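Local coordinates for ADP-dependent (S)-NAD(P)H-hydrate dehydratase (Streptococcus mutans, PDB 3BGK), which probably dehydrates the S-form of hydrated NAD(P)H at the expense of ADP, restoring damaged nicotinamide cofactor and yielding AMP and phosphate, at residues A[73-78]-A[102-107]; A[147-152]-A[156-161]; A[262-267]-A[304-309]. One frame throughout, in Å; residues are numbered along the deposited sequence.

Contact 1: A[73-78]-A[102-107]; sequences AIIMAA and HSHLPE
I75 and H104 meet at about a right angle, the methyl CG2 of I75 approaching the imidazole of H104 obliquely and coming 3.6 Å from its CD2. In I75, CG1 lies beside the backbone N (chi1 -64°), which leaves CG2 anti to that N and directed at the histidine. The ring has a polar task of its own: NE2 of H104 is hydrogen-bonded to the backbone O of H102 of the third subunit, a bond at the ring nitrogen next to CD2 that should limit rotation of the imidazole, while I75 CG2 meets CD2 and CG. One helical turn on from I75, A78 presents its CB to CD2 of L105 at 3.6 Å. L105 is the first residue to break from helical geometry after helix 98-104, and its side chain reaches back to the neighbouring helix; the two pairs lie one turn apart on helix 71-83. A73, predicted to bind the hydrated cofactor, turns instead to D251 of helix 249-263. Helix 71-83 thus receives the end of helix 98-104 on one flank, with L101 also touching I75 and A78, while its own L79 and V82 touch L105, which lies in the link from helix 98-104 to strand 109-112.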
loop_
_atom_site.group_PDB
_atom_site.type_symbol
_atom_site.label_atom_id
_atom_site.label_comp_id
_atom_site.label_asym_id
_atom_site.label_seq_id
_atom_site.Cartn_x
_atom_site.Cartn_y
_atom_site.Cartn_z
ATOM N N ALA A 73 -14.275 -0.735 6.082
ATOM C CA ALA A 73 -14.918 -1.801 6.852
ATOM C C ALA A 73 -14.854 -3.162 6.158
ATOM O O ALA A 73 -14.554 -4.174 6.795
ATOM C CB ALA A 73 -16.365 -1.428 7.166
ATOM N N ILE A 74 -15.136 -3.187 4.856
ATOM C CA ILE A 74 -15.114 -4.442 4.110
ATOM C C ILE A 74 -13.674 -4.885 3.837
ATOM O O ILE A 74 -13.410 -6.080 3.726
ATOM C CB ILE A 74 -15.955 -4.385 2.816
ATOM C CG1 ILE A 74 -16.501 -5.774 2.453
ATOM C CG2 ILE A 74 -15.152 -3.797 1.647
ATOM C CD1 ILE A 74 -17.501 -6.372 3.444
ATOM N N ILE A 75 -12.757 -3.920 3.747
ATOM C CA ILE A 75 -11.334 -4.199 3.603
ATOM C C ILE A 75 -10.793 -4.847 4.875
ATOM O O ILE A 75 -9.929 -5.725 4.809
ATOM C CB ILE A 75 -10.507 -2.923 3.280
ATOM C CG1 ILE A 75 -10.918 -2.336 1.925
ATOM C CG2 ILE A 75 -9.014 -3.229 3.293
ATOM C CD1 ILE A 75 -10.310 -0.959 1.613
HETATM N N MSE A 76 -11.305 -4.425 6.027
HETATM C CA MSE A 76 -10.819 -4.948 7.305
HETATM C C MSE A 76 -11.407 -6.308 7.630
HETATM O O MSE A 76 -10.733 -7.157 8.213
HETATM C CB MSE A 76 -11.058 -3.951 8.431
HETATM C CG MSE A 76 -10.068 -2.807 8.406
HETATM SE SE MSE A 76 -10.376 -1.486 9.791
HETATM C CE MSE A 76 -12.136 -0.804 9.274
ATOM N N ALA A 77 -12.657 -6.523 7.234
ATOM C CA ALA A 77 -13.260 -7.846 7.334
ATOM C C ALA A 77 -12.587 -8.810 6.349
ATOM O O ALA A 77 -12.282 -9.949 6.702
ATOM C CB ALA A 77 -14.751 -7.769 7.093
ATOM N N ALA A 78 -12.336 -8.342 5.127
ATOM C CA ALA A 78 -11.634 -9.147 4.128
ATOM C C ALA A 78 -10.254 -9.578 4.621
ATOM O O ALA A 78 -9.923 -10.763 4.584
ATOM C CB ALA A 78 -11.525 -8.400 2.816
ATOM N N HIS A 102 -7.656 -4.056 -3.043
ATOM C CA HIS A 102 -6.554 -4.792 -3.664
ATOM C C HIS A 102 -5.181 -4.268 -3.297
ATOM O O HIS A 102 -4.202 -5.017 -3.364
ATOM C CB HIS A 102 -6.723 -4.896 -5.172
ATOM C CG HIS A 102 -7.670 -5.973 -5.577
ATOM N ND1 HIS A 102 -8.481 -5.875 -6.683
ATOM C CD2 HIS A 102 -7.958 -7.164 -5.001
ATOM C CE1 HIS A 102 -9.217 -6.965 -6.783
ATOM N NE2 HIS A 102 -8.913 -7.768 -5.780
ATOM N N SER A 103 -5.106 -3.005 -2.885
ATOM C CA SER A 103 -3.858 -2.475 -2.351
ATOM C C SER A 103 -3.452 -3.290 -1.127
ATOM O O SER A 103 -2.274 -3.569 -0.936
ATOM C CB SER A 103 -3.971 -0.985 -2.007
ATOM O OG SER A 103 -4.785 -0.770 -0.861
ATOM N N HIS A 104 -4.438 -3.685 -0.322
ATOM C CA HIS A 104 -4.200 -4.455 0.906
ATOM C C HIS A 104 -4.148 -5.948 0.656
ATOM O O HIS A 104 -3.403 -6.670 1.331
ATOM C CB HIS A 104 -5.315 -4.200 1.923
ATOM C CG HIS A 104 -5.264 -2.847 2.551
ATOM N ND1 HIS A 104 -4.492 -2.572 3.659
ATOM C CD2 HIS A 104 -5.891 -1.690 2.229
ATOM C CE1 HIS A 104 -4.641 -1.303 3.993
ATOM N NE2 HIS A 104 -5.481 -0.744 3.140
ATOM N N LEU A 105 -4.951 -6.397 -0.308
ATOM C CA LEU A 105 -5.344 -7.807 -0.420
ATOM C C LEU A 105 -5.662 -8.245 -1.863
ATOM O O LEU A 105 -6.834 -8.383 -2.231
ATOM C CB LEU A 105 -6.552 -8.058 0.494
ATOM C CG LEU A 105 -6.958 -9.467 0.926
ATOM C CD1 LEU A 105 -5.980 -10.051 1.951
ATOM C CD2 LEU A 105 -8.353 -9.400 1.496
ATOM N N PRO A 106 -4.613 -8.466 -2.685
ATOM C CA PRO A 106 -4.821 -9.005 -4.032
ATOM C C PRO A 106 -5.342 -10.446 -4.016
ATOM O O PRO A 106 -5.867 -10.926 -5.025
ATOM C CB PRO A 106 -3.428 -8.937 -4.664
ATOM C CG PRO A 106 -2.488 -8.869 -3.534
ATOM C CD PRO A 106 -3.188 -8.211 -2.402
ATOM N N GLU A 107 -5.211 -11.109 -2.869
ATOM C CA GLU A 107 -5.724 -12.468 -2.654
ATOM C C GLU A 107 -7.244 -12.607 -2.783
ATOM O O GLU A 107 -7.754 -13.719 -2.927
ATOM C CB GLU A 107 -5.297 -12.983 -1.274
ATOM C CG GLU A 107 -3.833 -13.370 -1.153
ATOM C CD GLU A 107 -2.929 -12.216 -0.746
ATOM O OE1 GLU A 107 -3.378 -11.048 -0.733
ATOM O OE2 GLU A 107 -1.751 -12.483 -0.435
#

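Contact 2: A[147-152]-A[156-161]; sequences VVWQAI and QTLIID
W149 brings the CZ3-CE3 rim of its indole against L158, whose CD2 lies 3.7 Å from CZ3 in an oblique approach. The same CZ3 meets CD1 of I160 at 3.9 Å, but here the methyl comes in at the ring edge, near its plane. With CG anti to the backbone N (chi1 -159°), the indole swings from the flank of the helix toward the strand, and both aliphatic chains cross it at about a right angle. R171 adds a cation-pi contact to this ring, which also meets F145 and W176. Helix 139-151 and strand 157-161 are consecutive elements of a beta-alpha-beta unit that begins with strand 128-131; their short segments run nearly antiparallel, at 155°, with axes 11.3 Å apart. L158 and I160, on the strand face turned to the helix, pack between the two with W149 and I152, CD1 of I152 lying 4.1 Å from CD1 of L158. Where the helix ends, Q156, extended beyond CG, reaches I152 with its amide oxygen, OE1 lying 3.3 Å from I152 CA. That oxygen accepts a hydrogen bond from E153 N, and NE2 donates to A126 O, so both ends of the buried amide are engaged by backbone of the adjoining loops.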
loop_
_atom_site.group_PDB
_atom_site.type_symbol
_atom_site.label_atom_id
_atom_site.label_comp_id
_atom_site.label_asym_id
_atom_site.label_seq_id
_atom_site.Cartn_x
_atom_site.Cartn_y
_atom_site.Cartn_z
ATOM N N VAL A 147 -31.506 -9.229 -2.676
ATOM C CA VAL A 147 -30.932 -10.174 -3.643
ATOM C C VAL A 147 -30.359 -11.363 -2.878
ATOM O O VAL A 147 -30.743 -12.514 -3.116
ATOM C CB VAL A 147 -29.832 -9.526 -4.537
ATOM C CG1 VAL A 147 -29.128 -10.580 -5.394
ATOM C CG2 VAL A 147 -30.428 -8.452 -5.424
ATOM N N VAL A 148 -29.461 -11.057 -1.942
ATOM C CA VAL A 148 -28.818 -12.047 -1.080
ATOM C C VAL A 148 -29.861 -12.896 -0.375
ATOM O O VAL A 148 -29.810 -14.117 -0.454
ATOM C CB VAL A 148 -27.894 -11.362 -0.042
ATOM C CG1 VAL A 148 -27.364 -12.366 0.986
ATOM C CG2 VAL A 148 -26.762 -10.650 -0.749
ATOM N N TRP A 149 -30.814 -12.243 0.286
ATOM C CA TRP A 149 -31.861 -12.929 1.040
ATOM C C TRP A 149 -32.646 -13.954 0.214
ATOM O O TRP A 149 -33.043 -14.996 0.734
ATOM C CB TRP A 149 -32.816 -11.911 1.672
ATOM C CG TRP A 149 -33.583 -12.473 2.828
ATOM C CD1 TRP A 149 -34.887 -12.893 2.829
ATOM C CD2 TRP A 149 -33.084 -12.708 4.149
ATOM N NE1 TRP A 149 -35.228 -13.367 4.076
ATOM C CE2 TRP A 149 -34.142 -13.264 4.904
ATOM C CE3 TRP A 149 -31.844 -12.498 4.771
ATOM C CZ2 TRP A 149 -34.001 -13.611 6.249
ATOM C CZ3 TRP A 149 -31.704 -12.842 6.112
ATOM C CH2 TRP A 149 -32.777 -13.397 6.833
ATOM N N GLN A 150 -32.864 -13.666 -1.068
ATOM C CA GLN A 150 -33.581 -14.594 -1.958
ATOM C C GLN A 150 -32.673 -15.654 -2.601
ATOM O O GLN A 150 -33.153 -16.684 -3.085
ATOM C CB GLN A 150 -34.357 -13.833 -3.040
ATOM C CG GLN A 150 -35.560 -13.044 -2.510
ATOM N N ALA A 151 -31.367 -15.397 -2.593
ATOM C CA ALA A 151 -30.396 -16.294 -3.217
ATOM C C ALA A 151 -29.709 -17.261 -2.239
ATOM O O ALA A 151 -29.044 -18.214 -2.665
ATOM C CB ALA A 151 -29.359 -15.484 -4.002
ATOM N N ILE A 152 -29.869 -17.020 -0.938
ATOM C CA ILE A 152 -29.274 -17.891 0.082
ATOM C C ILE A 152 -29.892 -19.285 0.034
ATOM O O ILE A 152 -31.091 -19.445 -0.199
ATOM C CB ILE A 152 -29.350 -17.280 1.524
ATOM C CG1 ILE A 152 -28.471 -16.024 1.650
ATOM C CG2 ILE A 152 -28.973 -18.307 2.596
ATOM C CD1 ILE A 152 -26.968 -16.242 1.408
ATOM N N GLN A 156 -25.831 -23.089 3.295
ATOM C CA GLN A 156 -24.950 -21.940 3.475
ATOM C C GLN A 156 -25.043 -21.333 4.873
ATOM O O GLN A 156 -26.113 -21.318 5.477
ATOM C CB GLN A 156 -25.293 -20.858 2.459
ATOM C CG GLN A 156 -24.934 -21.171 1.028
ATOM C CD GLN A 156 -25.236 -20.007 0.115
ATOM O OE1 GLN A 156 -26.261 -19.341 0.262
ATOM N NE2 GLN A 156 -24.342 -19.743 -0.828
ATOM N N THR A 157 -23.916 -20.825 5.368
ATOM C CA THR A 157 -23.883 -20.054 6.611
ATOM C C THR A 157 -23.994 -18.561 6.299
ATOM O O THR A 157 -23.274 -18.032 5.445
ATOM C CB THR A 157 -22.601 -20.340 7.419
ATOM O OG1 THR A 157 -22.446 -21.756 7.571
ATOM C CG2 THR A 157 -22.664 -19.695 8.801
ATOM N N LEU A 158 -24.910 -17.891 6.983
ATOM C CA LEU A 158 -25.156 -16.477 6.742
ATOM C C LEU A 158 -24.843 -15.663 7.987
ATOM O O LEU A 158 -25.440 -15.878 9.051
ATOM C CB LEU A 158 -26.604 -16.241 6.288
ATOM C CG LEU A 158 -27.069 -14.797 6.057
ATOM C CD1 LEU A 158 -26.376 -14.158 4.849
ATOM C CD2 LEU A 158 -28.590 -14.742 5.903
ATOM N N ILE A 159 -23.895 -14.741 7.842
ATOM C CA ILE A 159 -23.533 -13.819 8.908
ATOM C C ILE A 159 -24.082 -12.439 8.571
ATOM O O ILE A 159 -23.798 -11.877 7.506
ATOM C CB ILE A 159 -22.006 -13.757 9.158
ATOM C CG1 ILE A 159 -21.415 -15.169 9.231
ATOM C CG2 ILE A 159 -21.709 -12.995 10.443
ATOM C CD1 ILE A 159 -19.927 -15.223 8.966
ATOM N N ILE A 160 -24.882 -11.914 9.490
ATOM C CA ILE A 160 -25.515 -10.619 9.326
ATOM C C ILE A 160 -24.873 -9.659 10.322
ATOM O O ILE A 160 -24.974 -9.842 11.537
ATOM C CB ILE A 160 -27.046 -10.716 9.533
ATOM C CG1 ILE A 160 -27.649 -11.751 8.568
ATOM C CG2 ILE A 160 -27.701 -9.348 9.348
ATOM C CD1 ILE A 160 -29.040 -12.229 8.948
ATOM N N ASP A 161 -24.200 -8.648 9.789
ATOM C CA ASP A 161 -23.343 -7.789 10.592
ATOM C C ASP A 161 -23.764 -6.341 10.474
ATOM O O ASP A 161 -24.402 -5.957 9.497
ATOM C CB ASP A 161 -21.890 -7.946 10.144
ATOM C CG ASP A 161 -20.922 -7.175 11.012
ATOM O OD1 ASP A 161 -20.626 -7.634 12.132
ATOM O OD2 ASP A 161 -20.451 -6.104 10.574
#

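Contact 3: A[262-267]-A[304-309]; sequences AQFHTD and RVMKEM
A bend at chi3 (72°) in the selenomethionine M306, whose CG lies anti to the carbonyl carbon (chi1 -72°), turns its terminal methyl CE toward F264, and the phenyl of F264 is carried out to meet it by a chi1 of -52°. The two side chains come from opposite directions, CE arriving at the edge of the ring, near its plane, 3.8 Å from CZ and equally 3.8 Å from CE2. It is therefore placed evenly against the CE2-CZ edge. The backbones stay well apart, the nearest CA atoms, those of F264 and M306, being 12.6 Å from each other, so the contact between the segments is made by side chains. Q263 lies beside the pair. Its CG rests on one face of the F264 ring, 3.5 Å above the plane and offset toward the rim, while its OE1 comes no nearer than 4.2 Å to CE of M306. The amide is held by other partners: NE2 donates to the O atoms of G259 and S84, and OE1 accepts from NH2 of R49, which should fix the rotation of this buried group. F260 adds an edge-to-face contact to the F264 ring, and Y291 of the second subunit packs on Q263, F264 and M306 alike. The contact lies away from the predicted substrate sites and joins the end of helix 249-263 to helix 295-310. Helix 268-287 touches M306 through L278, while I45 of helix 39-45 packs on F264 and I46, a residue of the potassium site just beyond that helix, on M306.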
loop_
_atom_site.group_PDB
_atom_site.type_symbol
_atom_site.label_atom_id
_atom_site.label_comp_id
_atom_site.label_asym_id
_atom_site.label_seq_id
_atom_site.Cartn_x
_atom_site.Cartn_y
_atom_site.Cartn_z
ATOM N N ALA A 262 -15.858 -21.049 7.795
ATOM C CA ALA A 262 -15.538 -21.535 6.452
ATOM C C ALA A 262 -14.729 -22.837 6.453
ATOM O O ALA A 262 -14.907 -23.674 5.578
ATOM C CB ALA A 262 -14.804 -20.455 5.667
ATOM N N GLN A 263 -13.856 -23.004 7.444
ATOM C CA GLN A 263 -12.903 -24.119 7.467
ATOM C C GLN A 263 -13.137 -25.147 8.578
ATOM O O GLN A 263 -12.734 -26.301 8.431
ATOM C CB GLN A 263 -11.457 -23.589 7.536
ATOM C CG GLN A 263 -11.150 -22.766 8.791
ATOM C CD GLN A 263 -9.969 -21.829 8.629
ATOM O OE1 GLN A 263 -8.816 -22.251 8.581
ATOM N NE2 GLN A 263 -10.253 -20.538 8.574
ATOM N N PHE A 264 -13.754 -24.734 9.688
ATOM C CA PHE A 264 -14.009 -25.655 10.810
ATOM C C PHE A 264 -15.497 -26.013 10.897
ATOM O O PHE A 264 -16.320 -25.178 11.283
ATOM C CB PHE A 264 -13.523 -25.072 12.145
ATOM C CG PHE A 264 -12.097 -24.595 12.128
ATOM C CD1 PHE A 264 -11.045 -25.489 11.968
ATOM C CD2 PHE A 264 -11.804 -23.241 12.296
ATOM C CE1 PHE A 264 -9.717 -25.043 11.959
ATOM C CE2 PHE A 264 -10.475 -22.780 12.293
ATOM C CZ PHE A 264 -9.435 -23.684 12.125
ATOM N N HIS A 265 -15.830 -27.260 10.546
ATOM C CA HIS A 265 -17.227 -27.678 10.345
ATOM C C HIS A 265 -17.839 -28.421 11.527
ATOM O O HIS A 265 -18.953 -28.941 11.423
ATOM C CB HIS A 265 -17.362 -28.522 9.073
ATOM C CG HIS A 265 -16.733 -27.894 7.871
ATOM N ND1 HIS A 265 -15.469 -28.229 7.433
ATOM C CD2 HIS A 265 -17.177 -26.923 7.039
ATOM C CE1 HIS A 265 -15.170 -27.503 6.372
ATOM N NE2 HIS A 265 -16.187 -26.701 6.113
ATOM N N THR A 266 -17.119 -28.474 12.643
ATOM C CA THR A 266 -17.659 -29.042 13.872
ATOM C C THR A 266 -18.677 -28.062 14.487
ATOM O O THR A 266 -19.157 -27.159 13.786
ATOM C CB THR A 266 -16.534 -29.447 14.856
ATOM O OG1 THR A 266 -17.099 -30.170 15.957
ATOM C CG2 THR A 266 -15.764 -28.215 15.366
ATOM N N ASP A 267 -19.020 -28.236 15.765
ATOM C CA ASP A 267 -20.046 -27.403 16.410
ATOM C C ASP A 267 -19.886 -25.915 16.088
ATOM O O ASP A 267 -18.865 -25.299 16.418
ATOM C CB ASP A 267 -20.062 -27.623 17.925
ATOM C CG ASP A 267 -21.274 -26.992 18.595
ATOM O OD1 ASP A 267 -22.349 -26.917 17.953
ATOM O OD2 ASP A 267 -21.151 -26.574 19.769
ATOM N N ARG A 304 0.085 -16.629 12.496
ATOM C CA ARG A 304 1.160 -16.988 13.421
ATOM C C ARG A 304 0.572 -17.551 14.715
ATOM O O ARG A 304 1.088 -18.525 15.265
ATOM C CB ARG A 304 2.078 -15.796 13.710
ATOM C CG ARG A 304 3.242 -16.140 14.628
ATOM C CD ARG A 304 4.078 -14.915 15.008
ATOM N NE ARG A 304 3.288 -13.824 15.587
ATOM C CZ ARG A 304 2.792 -13.817 16.826
ATOM N NH1 ARG A 304 2.975 -14.855 17.639
ATOM N NH2 ARG A 304 2.097 -12.767 17.250
ATOM N N VAL A 305 -0.523 -16.954 15.175
ATOM C CA VAL A 305 -1.154 -17.356 16.431
ATOM C C VAL A 305 -2.029 -18.599 16.248
ATOM O O VAL A 305 -2.035 -19.477 17.107
ATOM C CB VAL A 305 -1.948 -16.198 17.075
ATOM C CG1 VAL A 305 -2.599 -16.645 18.373
ATOM C CG2 VAL A 305 -1.032 -14.998 17.328
HETATM N N MSE A 306 -2.754 -18.675 15.134
HETATM C CA MSE A 306 -3.507 -19.883 14.803
HETATM C C MSE A 306 -2.566 -21.078 14.696
HETATM O O MSE A 306 -2.890 -22.164 15.179
HETATM C CB MSE A 306 -4.308 -19.714 13.510
HETATM C CG MSE A 306 -5.504 -18.798 13.639
HETATM SE SE MSE A 306 -6.632 -18.734 12.053
HETATM C CE MSE A 306 -7.454 -20.497 12.190
ATOM N N LYS A 307 -1.404 -20.862 14.077
ATOM C CA LYS A 307 -0.341 -21.867 14.008
ATOM C C LYS A 307 0.066 -22.366 15.396
ATOM O O LYS A 307 0.184 -23.574 15.601
ATOM C CB LYS A 307 0.880 -21.320 13.271
ATOM C CG LYS A 307 2.042 -22.293 13.167
ATOM C CD LYS A 307 1.679 -23.507 12.330
ATOM C CE LYS A 307 2.731 -24.597 12.448
ATOM N NZ LYS A 307 2.395 -25.754 11.573
ATOM N N GLU A 308 0.281 -21.433 16.328
ATOM C CA GLU A 308 0.546 -21.741 17.741
ATOM C C GLU A 308 -0.618 -22.497 18.386
ATOM O O GLU A 308 -0.404 -23.409 19.186
ATOM C CB GLU A 308 0.794 -20.463 18.547
ATOM C CG GLU A 308 2.101 -19.731 18.278
ATOM C CD GLU A 308 2.298 -18.530 19.210
ATOM O OE1 GLU A 308 1.306 -17.822 19.502
ATOM O OE2 GLU A 308 3.446 -18.288 19.653
HETATM N N MSE A 309 -1.845 -22.103 18.047
HETATM C CA MSE A 309 -3.042 -22.720 18.616
HETATM C C MSE A 309 -3.199 -24.149 18.124
HETATM O O MSE A 309 -3.720 -24.999 18.844
HETATM C CB MSE A 309 -4.297 -21.904 18.285
HETATM C CG MSE A 309 -4.382 -20.575 19.021
HETATM SE SE MSE A 309 -4.812 -20.750 20.919
HETATM C CE MSE A 309 -3.649 -19.375 21.634
#

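All three contacts are largely buried, but contact 2 is interior to the chain, whereas contacts 1 and 3 are buried at subunit interfaces. Contact 2 is a helix-to-sheet contact between successive elements of one beta-alpha-beta unit and is the most extensive. Contacts 1 and 3 bring together parts more distant in sequence, helix against helix end, and both border the second subunit; contact 1 also reaches the third. Contacts 2 and 3 are mainly apolar, a tryptophan among branched aliphatic chains and a phenyl edge meeting a selenomethionine; contact 1 pairs one methyl with a partly exposed histidine that bonds to another subunit, beside one alanine-leucine contact. No two contacts share an element; their centres lie about 20 to 23 Å apart.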